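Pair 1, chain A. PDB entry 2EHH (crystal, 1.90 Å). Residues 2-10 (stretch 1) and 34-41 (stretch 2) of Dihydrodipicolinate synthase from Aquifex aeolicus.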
# COMPACT_ATOMS: atom_id res chain seq x y z
N PHE A 2 -25.68 3.42 20.94
CA PHE A 2 -24.76 4.47 20.51
C PHE A 2 -25.12 4.71 19.06
O PHE A 2 -24.96 3.83 18.21
CB PHE A 2 -23.29 4.03 20.63
CG PHE A 2 -22.77 4.09 22.03
CD1 PHE A 2 -22.92 5.26 22.78
CD2 PHE A 2 -22.14 3.00 22.61
CE1 PHE A 2 -22.45 5.33 24.09
CE2 PHE A 2 -21.67 3.06 23.91
CZ PHE A 2 -21.83 4.23 24.66
N GLN A 3 -25.62 5.90 18.78
CA GLN A 3 -26.07 6.22 17.43
C GLN A 3 -26.12 7.72 17.23
O GLN A 3 -25.83 8.50 18.14
CB GLN A 3 -27.45 5.57 17.24
CG GLN A 3 -28.56 6.40 16.59
CD GLN A 3 -28.96 7.62 17.41
OE1 GLN A 3 -28.69 7.71 18.61
NE2 GLN A 3 -29.62 8.57 16.75
N GLY A 4 -26.47 8.13 16.01
CA GLY A 4 -26.60 9.54 15.70
C GLY A 4 -25.35 10.34 15.43
O GLY A 4 -24.36 9.83 14.89
N SER A 5 -25.40 11.61 15.82
CA SER A 5 -24.30 12.54 15.64
C SER A 5 -23.47 12.66 16.91
O SER A 5 -23.92 13.25 17.90
CB SER A 5 -24.85 13.91 15.23
OG SER A 5 -23.81 14.84 15.00
N ILE A 6 -22.27 12.10 16.88
CA ILE A 6 -21.34 12.11 18.01
C ILE A 6 -20.12 12.94 17.62
O ILE A 6 -19.53 12.73 16.56
CB ILE A 6 -20.88 10.68 18.36
CG1 ILE A 6 -22.10 9.82 18.68
CG2 ILE A 6 -19.91 10.71 19.54
CD1 ILE A 6 -21.76 8.36 18.98
N VAL A 7 -19.73 13.88 18.47
CA VAL A 7 -18.58 14.72 18.15
C VAL A 7 -17.30 14.28 18.87
O VAL A 7 -17.30 14.06 20.08
CB VAL A 7 -18.86 16.21 18.50
CG1 VAL A 7 -19.16 16.35 19.99
CG2 VAL A 7 -17.67 17.08 18.11
N ALA A 8 -16.22 14.14 18.11
CA ALA A 8 -14.92 13.80 18.68
C ALA A 8 -14.44 15.19 19.08
O ALA A 8 -13.90 15.94 18.27
CB ALA A 8 -14.01 13.18 17.61
N LEU A 9 -14.68 15.54 20.33
CA LEU A 9 -14.35 16.87 20.83
C LEU A 9 -12.87 17.18 20.99
O LEU A 9 -12.10 16.37 21.50
CB LEU A 9 -15.06 17.09 22.17
CG LEU A 9 -15.36 18.54 22.55
CD1 LEU A 9 -16.45 19.08 21.64
CD2 LEU A 9 -15.81 18.61 24.00
N ILE A 10 -12.47 18.37 20.55
CA ILE A 10 -11.09 18.81 20.69
C ILE A 10 -10.91 19.12 22.18
O ILE A 10 -11.89 19.27 22.90
CB ILE A 10 -10.84 20.13 19.93
CG1 ILE A 10 -11.84 21.20 20.40
CG2 ILE A 10 -10.96 19.91 18.43
CD1 ILE A 10 -11.53 22.60 19.92
N GLY A 34 -28.07 20.11 19.06
CA GLY A 34 -28.53 18.79 18.65
C GLY A 34 -27.59 17.60 18.66
O GLY A 34 -28.00 16.50 18.29
N THR A 35 -26.34 17.79 19.07
CA THR A 35 -25.40 16.67 19.09
C THR A 35 -25.89 15.60 20.07
O THR A 35 -26.32 15.91 21.18
CB THR A 35 -23.99 17.15 19.46
OG1 THR A 35 -23.61 18.21 18.57
CG2 THR A 35 -22.97 16.02 19.33
N ASP A 36 -25.82 14.34 19.66
CA ASP A 36 -26.29 13.24 20.50
C ASP A 36 -25.33 12.83 21.60
O ASP A 36 -25.75 12.45 22.70
CB ASP A 36 -26.61 12.02 19.62
CG ASP A 36 -27.73 12.30 18.64
OD1 ASP A 36 -28.86 12.57 19.10
OD2 ASP A 36 -27.49 12.24 17.42
N ALA A 37 -24.03 12.93 21.33
CA ALA A 37 -23.04 12.56 22.34
C ALA A 37 -21.70 13.22 22.09
O ALA A 37 -21.39 13.62 20.97
CB ALA A 37 -22.88 11.04 22.35
N ILE A 38 -20.91 13.32 23.15
CA ILE A 38 -19.60 13.91 23.05
C ILE A 38 -18.55 12.89 23.44
O ILE A 38 -18.70 12.20 24.46
CB ILE A 38 -19.45 15.15 23.97
CG1 ILE A 38 -20.45 16.23 23.56
CG2 ILE A 38 -18.03 15.70 23.89
CD1 ILE A 38 -20.39 17.47 24.42
N LEU A 39 -17.52 12.77 22.62
CA LEU A 39 -16.41 11.87 22.89
C LEU A 39 -15.28 12.77 23.35
O LEU A 39 -14.82 13.63 22.60
CB LEU A 39 -15.98 11.14 21.62
CG LEU A 39 -14.57 10.55 21.64
CD1 LEU A 39 -14.48 9.44 22.68
CD2 LEU A 39 -14.20 10.03 20.26
N VAL A 40 -14.84 12.59 24.59
CA VAL A 40 -13.74 13.39 25.11
C VAL A 40 -12.48 12.55 25.25
O VAL A 40 -12.55 11.34 25.50
CB VAL A 40 -14.10 14.01 26.49
CG1 VAL A 40 -15.24 14.99 26.33
CG2 VAL A 40 -14.48 12.91 27.47
N CYS A 41 -11.33 13.18 25.07
CA CYS A 41 -10.05 12.50 25.17
C CYS A 41 -9.80 11.48 24.08
O CYS A 41 -9.19 10.44 24.32
CB CYS A 41 -9.92 11.83 26.54
SG CYS A 41 -9.98 13.03 27.86
O HOH W 1 -24.19 17.32 15.85
O HOH W 2 -11.40 15.96 24.30
O HOH W 3 -12.04 13.64 21.74

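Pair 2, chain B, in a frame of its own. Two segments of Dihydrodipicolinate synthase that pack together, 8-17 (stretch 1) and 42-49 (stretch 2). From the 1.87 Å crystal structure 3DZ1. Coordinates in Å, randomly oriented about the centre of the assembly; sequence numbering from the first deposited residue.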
# COMPACT_ATOMS: atom_id res chain seq x y z
N GLU B 8 12.54 -28.90 16.53
CA GLU B 8 12.50 -28.96 17.98
C GLU B 8 13.16 -27.76 18.65
O GLU B 8 13.22 -27.69 19.87
CB GLU B 8 13.14 -30.25 18.49
CG GLU B 8 12.36 -31.53 18.15
CD GLU B 8 12.42 -31.89 16.67
OE1 GLU B 8 13.53 -31.98 16.12
OE2 GLU B 8 11.34 -32.09 16.06
N ALA B 9 13.66 -26.82 17.85
CA ALA B 9 14.30 -25.63 18.39
C ALA B 9 13.32 -24.94 19.33
O ALA B 9 12.13 -24.83 19.03
CB ALA B 9 14.70 -24.68 17.26
N ALA B 10 13.81 -24.48 20.48
CA ALA B 10 12.96 -23.82 21.46
C ALA B 10 13.77 -22.87 22.32
O ALA B 10 14.96 -22.68 22.10
CB ALA B 10 12.27 -24.87 22.33
N GLY B 11 13.12 -22.27 23.31
CA GLY B 11 13.82 -21.36 24.19
C GLY B 11 13.85 -19.93 23.69
O GLY B 11 12.89 -19.44 23.10
N THR B 12 14.97 -19.26 23.91
CA THR B 12 15.09 -17.87 23.49
C THR B 12 16.22 -17.65 22.49
O THR B 12 17.37 -17.99 22.75
CB THR B 12 15.33 -16.96 24.72
OG1 THR B 12 14.27 -17.14 25.67
CG2 THR B 12 15.38 -15.49 24.30
N PHE B 13 15.87 -17.10 21.33
CA PHE B 13 16.85 -16.79 20.30
C PHE B 13 16.96 -15.27 20.26
O PHE B 13 15.98 -14.57 20.04
CB PHE B 13 16.40 -17.28 18.92
CG PHE B 13 16.77 -18.72 18.64
CD1 PHE B 13 16.25 -19.75 19.42
CD2 PHE B 13 17.62 -19.03 17.59
CE1 PHE B 13 16.58 -21.08 19.16
CE2 PHE B 13 17.96 -20.36 17.32
CZ PHE B 13 17.44 -21.38 18.10
N ALA B 14 18.16 -14.75 20.48
CA ALA B 14 18.34 -13.30 20.47
C ALA B 14 18.58 -12.77 19.06
O ALA B 14 19.36 -13.33 18.30
CB ALA B 14 19.51 -12.92 21.38
N ILE B 15 17.89 -11.69 18.70
CA ILE B 15 18.09 -11.08 17.38
C ILE B 15 19.17 -10.04 17.61
O ILE B 15 18.96 -9.03 18.29
CB ILE B 15 16.82 -10.39 16.86
CG1 ILE B 15 15.67 -11.40 16.79
CG2 ILE B 15 17.10 -9.81 15.47
CD1 ILE B 15 14.35 -10.81 16.36
N ALA B 16 20.34 -10.29 17.04
CA ALA B 16 21.49 -9.40 17.21
C ALA B 16 21.59 -8.21 16.28
O ALA B 16 21.46 -8.33 15.07
CB ALA B 16 22.77 -10.22 17.12
N PRO B 17 21.83 -7.02 16.86
CA PRO B 17 21.96 -5.84 16.02
C PRO B 17 23.40 -5.93 15.50
O PRO B 17 24.19 -6.73 16.01
CB PRO B 17 21.79 -4.69 17.01
CG PRO B 17 22.41 -5.25 18.25
CD PRO B 17 21.85 -6.66 18.29
N GLY B 42 21.72 -17.79 28.87
CA GLY B 42 20.81 -18.87 28.54
C GLY B 42 20.12 -18.89 27.19
O GLY B 42 19.19 -19.67 26.99
N CYS B 43 20.55 -18.03 26.26
CA CYS B 43 19.94 -18.02 24.93
C CYS B 43 20.32 -19.30 24.18
O CYS B 43 21.45 -19.76 24.30
CB CYS B 43 20.42 -16.80 24.13
SG CYS B 43 19.74 -15.22 24.69
N GLU B 44 19.38 -19.86 23.44
CA GLU B 44 19.63 -21.08 22.68
C GLU B 44 20.19 -20.77 21.30
O GLU B 44 20.81 -21.62 20.66
CB GLU B 44 18.34 -21.90 22.54
CG GLU B 44 18.51 -23.15 21.67
CD GLU B 44 17.42 -24.19 21.90
OE1 GLU B 44 17.22 -24.57 23.08
OE2 GLU B 44 16.78 -24.63 20.91
N GLY B 45 19.98 -19.55 20.84
CA GLY B 45 20.47 -19.19 19.53
C GLY B 45 20.52 -17.70 19.29
O GLY B 45 20.11 -16.90 20.14
N VAL B 46 21.03 -17.33 18.12
CA VAL B 46 21.15 -15.93 17.75
C VAL B 46 20.80 -15.78 16.28
O VAL B 46 21.20 -16.59 15.45
CB VAL B 46 22.61 -15.42 17.97
CG1 VAL B 46 22.68 -13.91 17.73
CG2 VAL B 46 23.07 -15.76 19.38
N THR B 47 20.03 -14.74 15.95
CA THR B 47 19.66 -14.47 14.57
C THR B 47 20.43 -13.22 14.18
O THR B 47 20.43 -12.23 14.92
CB THR B 47 18.14 -14.26 14.44
OG1 THR B 47 17.47 -15.47 14.83
CG2 THR B 47 17.76 -13.93 12.99
N VAL B 48 21.09 -13.26 13.03
CA VAL B 48 21.89 -12.12 12.59
C VAL B 48 21.52 -11.56 11.23
O VAL B 48 20.82 -12.20 10.44
CB VAL B 48 23.40 -12.49 12.57
CG1 VAL B 48 23.84 -12.91 13.95
CG2 VAL B 48 23.65 -13.60 11.58
N LEU B 49 22.00 -10.35 10.96
CA LEU B 49 21.74 -9.64 9.72
C LEU B 49 20.27 -9.28 9.59
O LEU B 49 19.61 -9.03 10.60
CB LEU B 49 22.21 -10.47 8.51
CG LEU B 49 23.73 -10.72 8.50
CD1 LEU B 49 24.12 -11.46 7.23
CD2 LEU B 49 24.46 -9.40 8.58
O HOH W 4 16.88 -20.37 25.86
O HOH W 5 23.28 -8.61 12.77
O HOH W 6 19.51 -9.54 13.18

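Both pairs lay two short parallel strands side by side, and their backbones superpose to 0.6 Å over 14 central residues. The strands run at 26° to each other in pair 1 and 29° in pair 2. The same three bridges set the register: A:Ile6 with A:Ala37, A:Val7 with A:Ile38 and A:Ala8 with A:Leu39 correspond to B:Phe13 with B:Gly45, B:Ala14 with B:Val46 and B:Ile15 with B:Thr47.

Three main-chain rungs recur in both pairs. A:Val7 N donates to A:Ala37 O (3.0 Å), A:Leu39 N to A:Val7 O (2.9 Å) and A:Leu9 N to A:Leu39 O (3.0 Å). In pair 2, B:Ala14 N donates to B:Gly45 O (2.9 Å), B:Thr47 N to B:Ala14 O (2.8 Å) and B:Ala16 N to B:Thr47 O (2.9 Å). None of these bonds involves a side chain, so the bonds themselves do not depend on side-chain identity, although packing still limits what fits. Before the first bridge, A:Asp36 N reaches A:Ser5 O at 2.8 Å, just as B:Glu44 N reaches B:Thr12 O at 2.8 Å.

The acidic position, A:Asp36 or B:Glu44, ties down the entry to the first strand in both pairs, but the two side chains, differing in length and rotamer, bind different amides. The shorter A:Asp36, with chi1 m, accepts a hydrogen bond from the backbone at A:Ser5 N to OD2, 2.7 Å. The longer B:Glu44, with chi1 and chi2 both t, reaches two positions further back, where B:Ala10 N donates to OE2 at 3.0 Å. The amide matching A:Ser5 N is served by water instead: B:Thr12 N donates to water 4 (2.9 Å), which donates to B:Gly42 O (2.7 Å). Glycine precedes this amide in both, at positive phi. In pair 1 a CB on A:Gly4 would also lie 2.1 Å from A:Asp36 OD2, a clash.

A coupled exchange of volume occurs at the first bridge. In pair 1 the isoleucine and alanine share the space, with A:Ile6 CG1 3.9 Å from A:Ala37 CB. In pair 2 the larger ring of B:Phe13 is paid for by glycine: B:Gly45 CA lies over one ring face, 3.7 Å from its centroid, in a CH-pi contact. An ideal CB on B:Gly45 would fall 2.1 Å from B:Phe13 CE2, so with the ring in this place the glycine is a steric requirement.

On the opposite face, bulk is reduced at several positions. A:Val7 CG1 meets A:Ile38 CG1 at 3.8 Å, and A:Leu9 CD2 meets A:Ile38 CG2 at 3.7 Å; in pair 2, B:Ala16 CB still packs on B:Val46 CG1 at 3.7 Å. A:Val7 CG1 also lies 3.9 Å from A:Thr35 CG2, and at the matching positions B:Ala14 CB lies 4.0 Å from B:Cys43 SG. At the third bridge the larger residue changes strand, from A:Leu39 beside A:Ala8 to B:Ile15 beside B:Thr47. B:Thr47 OG1 is buried without a partner, a polar cost that A:Leu39 avoids.

The rule is to keep the main-chain ladder; volumes trade across the first and third bridges, while around the second bridge pair 2 simply uses smaller side chains.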